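Long-range contacts in DNA replication regulator protein HobA (Helicobacter pylori, PDB 2UVP), which is required to initiate DNA replication and increases the binding of DnaA to the chromosomal origin oriC: residues C[22-27]-C[158-163]; C[64-69]-C[164-169]; C[82-87]-C[179-184]. One frame throughout, in Å; residues are numbered along the deposited sequence.

Interaction 1: residues C[22-27]-C[158-163]; sequences GEFIAQ and DSLLDY. With CA (calcium ion), chain K.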
loop_
_atom_site.group_PDB
_atom_site.type_symbol
_atom_site.label_atom_id
_atom_site.label_comp_id
_atom_site.label_asym_id
_atom_site.label_seq_id
_atom_site.Cartn_x
_atom_site.Cartn_y
_atom_site.Cartn_z
ATOM N N GLY C 22 19.743 -22.292 -16.677
ATOM C CA GLY C 22 20.699 -22.551 -15.621
ATOM C C GLY C 22 22.134 -22.409 -16.076
ATOM O O GLY C 22 22.998 -21.964 -15.320
ATOM N N GLU C 23 22.405 -22.796 -17.319
ATOM C CA GLU C 23 23.773 -22.730 -17.818
ATOM C C GLU C 23 24.213 -21.291 -18.063
ATOM O O GLU C 23 25.367 -20.934 -17.809
ATOM C CB GLU C 23 23.950 -23.658 -19.025
ATOM C CG GLU C 23 23.950 -25.126 -18.531
ATOM C CD GLU C 23 23.893 -26.172 -19.642
ATOM O OE1 GLU C 23 23.844 -27.380 -19.293
ATOM O OE2 GLU C 23 23.907 -25.805 -20.831
ATOM N N PHE C 24 23.279 -20.442 -18.471
ATOM C CA PHE C 24 23.624 -19.034 -18.644
ATOM C C PHE C 24 23.921 -18.412 -17.265
ATOM O O PHE C 24 24.888 -17.664 -17.111
ATOM C CB PHE C 24 22.522 -18.263 -19.346
ATOM C CG PHE C 24 22.919 -16.850 -19.697
ATOM C CD1 PHE C 24 22.216 -15.771 -19.171
ATOM C CD2 PHE C 24 24.005 -16.605 -20.541
ATOM C CE1 PHE C 24 22.577 -14.450 -19.484
ATOM C CE2 PHE C 24 24.385 -15.288 -20.863
ATOM C CZ PHE C 24 23.658 -14.210 -20.328
ATOM N N ILE C 25 23.082 -18.723 -16.270
ATOM C CA ILE C 25 23.382 -18.325 -14.880
ATOM C C ILE C 25 24.792 -18.757 -14.477
ATOM O O ILE C 25 25.564 -17.979 -13.921
ATOM C CB ILE C 25 22.286 -18.814 -13.895
ATOM C CG1 ILE C 25 21.027 -17.952 -14.112
ATOM C CG2 ILE C 25 22.764 -18.775 -12.401
ATOM C CD1 ILE C 25 19.718 -18.592 -13.647
ATOM N N ALA C 26 25.147 -20.005 -14.769
ATOM C CA ALA C 26 26.490 -20.470 -14.390
ATOM C C ALA C 26 27.574 -19.664 -15.115
ATOM O O ALA C 26 28.559 -19.252 -14.503
ATOM C CB ALA C 26 26.656 -21.981 -14.675
ATOM N N GLN C 27 27.399 -19.458 -16.414
ATOM C CA GLN C 27 28.415 -18.763 -17.191
ATOM C C GLN C 27 28.730 -17.423 -16.529
ATOM O O GLN C 27 29.898 -17.069 -16.349
ATOM C CB GLN C 27 27.945 -18.555 -18.630
ATOM C CG GLN C 27 29.007 -17.966 -19.538
ATOM C CD GLN C 27 28.484 -17.646 -20.925
ATOM O OE1 GLN C 27 28.833 -18.329 -21.900
ATOM N NE2 GLN C 27 27.656 -16.598 -21.032
ATOM N N ASP C 158 20.393 -5.966 -18.732
ATOM C CA ASP C 158 20.996 -7.253 -18.417
ATOM C C ASP C 158 19.860 -8.194 -18.070
ATOM O O ASP C 158 19.081 -7.900 -17.163
ATOM C CB ASP C 158 21.875 -7.047 -17.188
ATOM C CG ASP C 158 22.574 -8.305 -16.723
ATOM O OD1 ASP C 158 22.343 -9.436 -17.225
ATOM O OD2 ASP C 158 23.427 -8.134 -15.824
ATOM N N SER C 159 19.751 -9.325 -18.775
ATOM C CA SER C 159 18.652 -10.255 -18.500
ATOM C C SER C 159 18.779 -10.846 -17.097
ATOM O O SER C 159 17.787 -11.301 -16.531
ATOM C CB SER C 159 18.590 -11.387 -19.530
ATOM O OG SER C 159 19.782 -12.147 -19.508
ATOM N N LEU C 160 19.976 -10.765 -16.514
ATOM C CA LEU C 160 20.202 -11.302 -15.159
ATOM C C LEU C 160 20.115 -10.250 -14.046
ATOM O O LEU C 160 20.424 -10.552 -12.891
ATOM C CB LEU C 160 21.542 -12.038 -15.095
ATOM C CG LEU C 160 21.669 -13.210 -16.082
ATOM C CD1 LEU C 160 23.038 -13.853 -15.836
ATOM C CD2 LEU C 160 20.519 -14.217 -15.922
ATOM N N LEU C 161 19.695 -9.027 -14.399
ATOM C CA LEU C 161 19.678 -7.898 -13.451
ATOM C C LEU C 161 19.001 -8.276 -12.137
ATOM O O LEU C 161 19.541 -7.976 -11.080
ATOM C CB LEU C 161 18.969 -6.677 -14.053
ATOM C CG LEU C 161 18.776 -5.491 -13.070
ATOM C CD1 LEU C 161 20.077 -5.000 -12.581
ATOM C CD2 LEU C 161 17.999 -4.357 -13.749
ATOM N N ASP C 162 17.834 -8.929 -12.218
ATOM C CA ASP C 162 17.039 -9.207 -11.005
ATOM C C ASP C 162 17.837 -10.088 -10.018
ATOM O O ASP C 162 17.808 -9.876 -8.801
ATOM C CB ASP C 162 15.699 -9.840 -11.382
ATOM C CG ASP C 162 14.798 -8.886 -12.167
ATOM O OD1 ASP C 162 15.047 -7.655 -12.112
ATOM O OD2 ASP C 162 13.837 -9.365 -12.799
ATOM N N TYR C 163 18.542 -11.089 -10.542
ATOM C CA TYR C 163 19.377 -11.909 -9.680
ATOM C C TYR C 163 20.532 -11.115 -9.094
ATOM O O TYR C 163 20.936 -11.326 -7.930
ATOM C CB TYR C 163 19.989 -13.017 -10.496
ATOM C CG TYR C 163 19.022 -13.914 -11.238
ATOM C CD1 TYR C 163 18.269 -14.860 -10.570
ATOM C CD2 TYR C 163 18.952 -13.874 -12.627
ATOM C CE1 TYR C 163 17.409 -15.732 -11.256
ATOM C CE2 TYR C 163 18.115 -14.752 -13.327
ATOM C CZ TYR C 163 17.351 -15.675 -12.630
ATOM O OH TYR C 163 16.560 -16.568 -13.318
HETATM CA CA CA K . 23.674 -28.724 -17.064
HETATM O O HOH W 1 22.716 -30.461 -18.765
#
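L160, the leucine against which F24 and I25 pack, is fixed at its backbone: its N donates to OD1 of D158 over 2.8 Å. The bond is fairly straight, at 157°, and reaches the oxygen from above the carboxylate plane. This Asx turn lies within a type I beta turn running from D158 to L161, with L160 as the N-cap of helix 161-180. The turn's own bonds position L160, a worked example of a loop presenting an apolar side chain; across the segments the contact is packing, without hydrogen bonds. F24 holds CG anti to its N (chi1 -173°), which carries the ring out toward the turn. Its CD1-CE1 side meets the leucine fork obliquely: CE1 of F24 is 3.7 Å from CD1 of L160, and CD1 of F24 is 4.0 Å from CD2 of L160. CE1 of F24 also has OG of S159 at 3.6 Å. The next residue, I25, uses its CG1 branch: CG1 lies 4.2 Å from CD2 of L160, while CD1 of I25 comes within 3.8 Å of OH of Y163, the two side chains crossing at about a right angle. I25 packs on I25 of the second subunit as well. E23 takes no part in this packing, but its OE1 binds a calcium ion at 2.6 Å, together with a water and E33 of the second subunit, so the metal bridges two subunits. The contact sets the long helix 10-28 against the N-terminal end of helix 161-180, which follows 152-153, the outermost strand on that side of the chain's parallel sheet.

Interaction 2: residues C[64-69]-C[164-169]; sequences RHWFLN and KLLQLF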
loop_
_atom_site.group_PDB
_atom_site.type_symbol
_atom_site.label_atom_id
_atom_site.label_comp_id
_atom_site.label_asym_id
_atom_site.label_seq_id
_atom_site.Cartn_x
_atom_site.Cartn_y
_atom_site.Cartn_z
ATOM N N ARG C 64 11.275 -1.507 -9.833
ATOM C CA ARG C 64 11.980 -2.152 -8.706
ATOM C C ARG C 64 11.274 -1.927 -7.389
ATOM O O ARG C 64 11.879 -2.117 -6.317
ATOM C CB ARG C 64 13.410 -1.612 -8.568
ATOM C CG ARG C 64 14.404 -2.283 -9.401
ATOM C CD ARG C 64 14.415 -1.418 -10.701
ATOM N NE ARG C 64 14.394 -2.324 -11.779
ATOM C CZ ARG C 64 14.495 -2.056 -13.074
ATOM N NH1 ARG C 64 14.547 -0.822 -13.603
ATOM N NH2 ARG C 64 14.536 -3.116 -13.848
ATOM N N HIS C 65 9.995 -1.543 -7.415
ATOM C CA HIS C 65 9.286 -1.507 -6.145
ATOM C C HIS C 65 9.402 -2.823 -5.375
ATOM O O HIS C 65 9.495 -2.799 -4.162
ATOM C CB HIS C 65 7.812 -1.090 -6.301
ATOM C CG HIS C 65 7.628 0.325 -6.751
ATOM N ND1 HIS C 65 6.381 0.852 -7.040
ATOM C CD2 HIS C 65 8.516 1.333 -6.945
ATOM C CE1 HIS C 65 6.513 2.121 -7.393
ATOM N NE2 HIS C 65 7.793 2.440 -7.340
ATOM N N TRP C 66 9.375 -3.956 -6.079
ATOM C CA TRP C 66 9.530 -5.254 -5.419
ATOM C C TRP C 66 10.836 -5.324 -4.626
ATOM O O TRP C 66 10.908 -5.989 -3.577
ATOM C CB TRP C 66 9.476 -6.414 -6.428
ATOM C CG TRP C 66 10.602 -6.445 -7.435
ATOM C CD1 TRP C 66 10.615 -5.856 -8.665
ATOM C CD2 TRP C 66 11.867 -7.082 -7.280
ATOM N NE1 TRP C 66 11.822 -6.081 -9.293
ATOM C CE2 TRP C 66 12.602 -6.852 -8.472
ATOM C CE3 TRP C 66 12.445 -7.846 -6.256
ATOM C CZ2 TRP C 66 13.898 -7.338 -8.662
ATOM C CZ3 TRP C 66 13.718 -8.364 -6.451
ATOM C CH2 TRP C 66 14.437 -8.098 -7.643
ATOM N N PHE C 67 11.878 -4.718 -5.173
ATOM C CA PHE C 67 13.193 -4.789 -4.557
ATOM C C PHE C 67 13.298 -3.844 -3.343
ATOM O O PHE C 67 13.934 -4.193 -2.339
ATOM C CB PHE C 67 14.295 -4.536 -5.580
ATOM C CG PHE C 67 15.697 -4.771 -5.040
ATOM C CD1 PHE C 67 16.108 -6.031 -4.594
ATOM C CD2 PHE C 67 16.597 -3.724 -5.001
ATOM C CE1 PHE C 67 17.429 -6.204 -4.101
ATOM C CE2 PHE C 67 17.892 -3.882 -4.499
ATOM C CZ PHE C 67 18.304 -5.124 -4.067
ATOM N N LEU C 68 12.643 -2.684 -3.437
ATOM C CA LEU C 68 12.431 -1.822 -2.266
ATOM C C LEU C 68 11.779 -2.635 -1.136
ATOM O O LEU C 68 12.260 -2.642 -0.007
ATOM C CB LEU C 68 11.522 -0.645 -2.649
ATOM C CG LEU C 68 11.592 0.662 -1.842
ATOM C CD1 LEU C 68 10.299 1.447 -1.980
ATOM C CD2 LEU C 68 12.071 0.581 -0.427
ATOM N N ASN C 69 10.697 -3.347 -1.456
ATOM C CA ASN C 69 9.991 -4.202 -0.486
ATOM C C ASN C 69 10.961 -5.211 0.120
ATOM O O ASN C 69 11.018 -5.396 1.336
ATOM C CB ASN C 69 8.836 -4.911 -1.195
ATOM C CG ASN C 69 7.929 -5.686 -0.250
ATOM O OD1 ASN C 69 8.381 -6.388 0.637
ATOM N ND2 ASN C 69 6.624 -5.578 -0.477
ATOM N N LYS C 164 21.104 -10.227 -9.906
ATOM C CA LYS C 164 22.252 -9.443 -9.438
ATOM C C LYS C 164 21.810 -8.518 -8.306
ATOM O O LYS C 164 22.560 -8.267 -7.377
ATOM C CB LYS C 164 22.870 -8.651 -10.585
ATOM C CG LYS C 164 23.547 -9.569 -11.641
ATOM C CD LYS C 164 24.301 -8.771 -12.722
ATOM C CE LYS C 164 24.960 -9.806 -13.698
ATOM N NZ LYS C 164 25.571 -9.095 -14.843
ATOM N N LEU C 165 20.577 -8.019 -8.377
ATOM C CA LEU C 165 20.067 -7.184 -7.270
ATOM C C LEU C 165 20.028 -7.994 -5.965
ATOM O O LEU C 165 20.473 -7.510 -4.910
ATOM C CB LEU C 165 18.685 -6.623 -7.614
ATOM C CG LEU C 165 18.735 -5.535 -8.713
ATOM C CD1 LEU C 165 17.277 -5.199 -9.077
ATOM C CD2 LEU C 165 19.516 -4.271 -8.228
ATOM N N LEU C 166 19.488 -9.215 -6.037
ATOM C CA LEU C 166 19.446 -10.108 -4.869
ATOM C C LEU C 166 20.857 -10.352 -4.366
ATOM O O LEU C 166 21.135 -10.298 -3.154
ATOM C CB LEU C 166 18.778 -11.446 -5.205
ATOM C CG LEU C 166 17.285 -11.480 -5.571
ATOM C CD1 LEU C 166 16.870 -12.940 -5.755
ATOM C CD2 LEU C 166 16.466 -10.826 -4.461
ATOM N N GLN C 167 21.763 -10.618 -5.303
ATOM C CA GLN C 167 23.130 -10.975 -4.945
ATOM C C GLN C 167 23.836 -9.804 -4.247
ATOM O O GLN C 167 24.482 -9.980 -3.217
ATOM C CB GLN C 167 23.900 -11.408 -6.196
ATOM C CG GLN C 167 25.286 -11.962 -5.821
ATOM C CD GLN C 167 26.093 -12.383 -7.025
ATOM O OE1 GLN C 167 25.561 -12.508 -8.152
ATOM N NE2 GLN C 167 27.397 -12.580 -6.809
ATOM N N LEU C 168 23.676 -8.609 -4.788
ATOM C CA LEU C 168 24.273 -7.412 -4.165
ATOM C C LEU C 168 23.661 -7.155 -2.775
ATOM O O LEU C 168 24.373 -6.786 -1.805
ATOM C CB LEU C 168 24.082 -6.194 -5.071
ATOM C CG LEU C 168 24.982 -6.213 -6.308
ATOM C CD1 LEU C 168 24.469 -5.145 -7.296
ATOM C CD2 LEU C 168 26.463 -6.012 -5.907
ATOM N N PHE C 169 22.347 -7.354 -2.657
ATOM C CA PHE C 169 21.743 -7.182 -1.351
ATOM C C PHE C 169 22.313 -8.179 -0.346
ATOM O O PHE C 169 22.632 -7.829 0.779
ATOM C CB PHE C 169 20.221 -7.318 -1.360
ATOM C CG PHE C 169 19.656 -7.167 0.022
ATOM C CD1 PHE C 169 19.462 -5.895 0.547
ATOM C CD2 PHE C 169 19.444 -8.279 0.837
ATOM C CE1 PHE C 169 19.022 -5.733 1.840
ATOM C CE2 PHE C 169 18.997 -8.121 2.150
ATOM C CZ PHE C 169 18.781 -6.843 2.647
#
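F67 pushes its ring into a hollow of helix 161-180 bordered by L165 and F169, residues one turn apart, and so shows how two nearly parallel helices can interlock through large side chains. The axes of the short segments run 23° apart and 11.4 Å from each other, a wide spacing that the aromatic bulk spans. With CG of F67 anti to the backbone N (chi1 -173°), the ring is carried toward helix 161-180. CB of L165 sits over one face of the ring, 3.9 Å from its centroid, in a CH-pi contact, while CB of F169 approaches the ring edge 4.0 Å from CZ of F67. In return L165 is a bump on the other side: its CD1 enters a recess made by the indole and the arginine stem, 4.0 Å from CZ2 of W66 and 4.1 Å from CG of R64. Beside it, CD2 of L166 lies at the indole edge, near the ring plane, 4.2 Å from CZ3 of W66. The indole also lies across CB of F67 and meets Y70 of the second subunit edge-to-face, carrying the packing on to that subunit. Chemically the match is largely apolar, and buried apart from R64. The carbonyl O of L165, which CZ of F67 approaches to 3.3 Å, already accepts from the N of F169, and the guanidinium of R64 pairs with D61; shape and dispersion, not cross-helix hydrogen bonds, therefore hold these segments together.

Interaction 3: residues C[82-87]-C[179-184]; sequences ERPLLS and VLYNKV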
loop_
_atom_site.group_PDB
_atom_site.type_symbol
_atom_site.label_atom_id
_atom_site.label_comp_id
_atom_site.label_asym_id
_atom_site.label_seq_id
_atom_site.Cartn_x
_atom_site.Cartn_y
_atom_site.Cartn_z
ATOM N N GLU C 82 17.492 -11.940 17.550
ATOM C CA GLU C 82 18.468 -11.182 18.335
ATOM C C GLU C 82 18.962 -9.929 17.617
ATOM O O GLU C 82 19.799 -9.203 18.145
ATOM C CB GLU C 82 19.671 -12.061 18.692
ATOM C CG GLU C 82 20.040 -11.990 20.157
ATOM C CD GLU C 82 18.854 -12.283 21.043
ATOM O OE1 GLU C 82 18.270 -13.383 20.915
ATOM O OE2 GLU C 82 18.489 -11.398 21.847
ATOM N N ARG C 83 18.453 -9.687 16.411
ATOM C CA ARG C 83 18.946 -8.584 15.575
ATOM C C ARG C 83 18.544 -7.223 16.131
ATOM O O ARG C 83 17.482 -7.108 16.763
ATOM C CB ARG C 83 18.353 -8.671 14.171
ATOM C CG ARG C 83 18.676 -9.927 13.382
ATOM C CD ARG C 83 17.690 -10.069 12.214
ATOM N NE ARG C 83 17.852 -8.997 11.223
ATOM C CZ ARG C 83 18.508 -9.143 10.074
ATOM N NH1 ARG C 83 19.067 -10.312 9.771
ATOM N NH2 ARG C 83 18.602 -8.127 9.228
ATOM N N PRO C 84 19.341 -6.185 15.824
ATOM C CA PRO C 84 18.927 -4.809 16.146
ATOM C C PRO C 84 17.764 -4.402 15.230
ATOM O O PRO C 84 17.544 -5.041 14.185
ATOM C CB PRO C 84 20.163 -3.978 15.795
ATOM C CG PRO C 84 20.857 -4.788 14.749
ATOM C CD PRO C 84 20.623 -6.215 15.088
ATOM N N LEU C 85 17.024 -3.366 15.620
ATOM C CA LEU C 85 16.003 -2.815 14.744
ATOM C C LEU C 85 16.708 -1.715 13.959
ATOM O O LEU C 85 17.020 -0.656 14.509
ATOM C CB LEU C 85 14.851 -2.247 15.571
ATOM C CG LEU C 85 13.749 -1.546 14.780
ATOM C CD1 LEU C 85 12.944 -2.456 13.874
ATOM C CD2 LEU C 85 12.844 -0.787 15.740
ATOM N N LEU C 86 16.958 -1.964 12.670
ATOM C CA LEU C 86 17.770 -1.070 11.872
ATOM C C LEU C 86 16.982 0.147 11.405
ATOM O O LEU C 86 15.793 0.035 11.086
ATOM C CB LEU C 86 18.326 -1.810 10.656
ATOM C CG LEU C 86 19.330 -2.921 11.001
ATOM C CD1 LEU C 86 19.656 -3.736 9.721
ATOM C CD2 LEU C 86 20.604 -2.322 11.595
ATOM N N SER C 87 17.655 1.293 11.343
ATOM C CA SER C 87 16.965 2.538 10.966
ATOM C C SER C 87 16.836 2.618 9.446
ATOM O O SER C 87 17.725 3.129 8.773
ATOM C CB SER C 87 17.698 3.764 11.508
ATOM O OG SER C 87 16.968 4.947 11.174
ATOM N N VAL C 179 30.348 -6.832 10.152
ATOM C CA VAL C 179 30.957 -5.793 10.956
ATOM C C VAL C 179 30.203 -5.537 12.256
ATOM O O VAL C 179 30.858 -5.390 13.307
ATOM C CB VAL C 179 31.466 -4.479 10.210
ATOM C CG1 VAL C 179 31.494 -4.550 8.691
ATOM C CG2 VAL C 179 31.053 -3.167 10.857
ATOM N N LEU C 180 28.868 -5.500 12.209
ATOM C CA LEU C 180 28.102 -5.243 13.456
ATOM C C LEU C 180 28.418 -6.239 14.555
ATOM O O LEU C 180 28.406 -5.866 15.744
ATOM C CB LEU C 180 26.580 -5.232 13.243
ATOM C CG LEU C 180 26.006 -4.188 12.289
ATOM C CD1 LEU C 180 24.459 -4.177 12.336
ATOM C CD2 LEU C 180 26.632 -2.775 12.561
ATOM N N TYR C 181 28.667 -7.487 14.162
ATOM C CA TYR C 181 28.885 -8.587 15.113
ATOM C C TYR C 181 30.382 -8.815 15.402
ATOM O O TYR C 181 30.773 -9.843 15.985
ATOM C CB TYR C 181 28.192 -9.859 14.621
ATOM C CG TYR C 181 26.670 -9.836 14.698
ATOM C CD1 TYR C 181 25.988 -8.839 15.414
ATOM C CD2 TYR C 181 25.912 -10.834 14.084
ATOM C CE1 TYR C 181 24.585 -8.830 15.483
ATOM C CE2 TYR C 181 24.515 -10.834 14.153
ATOM C CZ TYR C 181 23.866 -9.831 14.848
ATOM O OH TYR C 181 22.487 -9.839 14.916
ATOM N N ASN C 182 31.211 -7.841 15.037
ATOM C CA ASN C 182 32.662 -7.875 15.292
ATOM C C ASN C 182 33.357 -9.116 14.673
ATOM O O ASN C 182 34.349 -9.622 15.205
ATOM C CB ASN C 182 32.953 -7.771 16.824
ATOM C CG ASN C 182 33.010 -6.332 17.350
ATOM O OD1 ASN C 182 32.942 -6.110 18.569
ATOM N ND2 ASN C 182 33.182 -5.366 16.467
ATOM N N LYS C 183 32.856 -9.598 13.536
ATOM C CA LYS C 183 33.531 -10.705 12.837
ATOM C C LYS C 183 34.656 -10.181 11.969
ATOM O O LYS C 183 35.636 -10.899 11.690
ATOM C CB LYS C 183 32.550 -11.496 11.959
ATOM C CG LYS C 183 31.512 -12.286 12.715
ATOM C CD LYS C 183 30.608 -13.077 11.770
ATOM C CE LYS C 183 31.306 -14.362 11.225
ATOM N NZ LYS C 183 30.387 -15.249 10.404
ATOM N N VAL C 184 34.501 -8.940 11.501
ATOM C CA VAL C 184 35.502 -8.307 10.662
ATOM C C VAL C 184 35.678 -6.855 11.078
ATOM O O VAL C 184 34.771 -6.245 11.661
ATOM C CB VAL C 184 35.171 -8.402 9.136
ATOM C CG1 VAL C 184 34.761 -9.827 8.750
ATOM C CG2 VAL C 184 34.092 -7.400 8.724
HETATM O O HOH W 2 22.106 -8.559 17.426
#
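Y181 and E82 are joined through a single water, which carries the polar link between the segments from OH of the tyrosine to the backbone O of the glutamate. The water donates to O of E82 at 2.5 Å, an unusually short distance whose exact value is doubtful, and lies 2.8 Å from OH of Y181; no direct hydrogen bond joins the segments. Helix 161-180 closes here in a Schellman motif: N182, with its positive phi of 58°, is the C-prime residue, and its N binds O of V179 at 3.0 Å while N of K183 turns back to O of S178. N182 has also been seen to bind calcium in this protein. The case illustrates how the residue just before such a turn, here Y181, can send its side chain outward to a loop. Y181 places CG anti to its carbonyl carbon (chi1 -71°), and the phenol stretches to the loop that precedes strand 88-90. Its OH comes to 3.8 Å from CA of R83 and 4.1 Å from CD of P84, the proline pointing back at the tyrosine from the opposite direction. F177 meets the Y181 ring edge-to-face. R83 also meets the hydroxyl with CG, 4.1 Å from OH of Y181, while its NH2 bonds to O of L75. Elsewhere in the loop, L85 O bonds to T108 OG1 and S87 OG to T112 OG1 of the third subunit. The apolar part is modest and converges on one methyl: CD1 of L180 lies 4.4 Å from CG of P84 and 4.3 Å from CD2 of L86.

Helix 161-180 supplies one side of all three contacts, which follow it from its N-terminal turn to its capped C-terminal end. Interactions 1 and 2 are centred 15 Å apart and touch: OD2 of D158 forms a salt bridge with NZ of K164 at 2.5 Å. Interaction 3 touches neither: its nearest atoms are about 7 Å from interaction 2 (centres 21 Å apart) and about 18 Å from interaction 1 (centres 31 Å apart). Calcium lies near both ends of the series, bound by E23 in interaction 1 and about 8 Å from the side chain of L180 in interaction 3, although its physiological relevance is unknown. All three contacts also touch the second subunit.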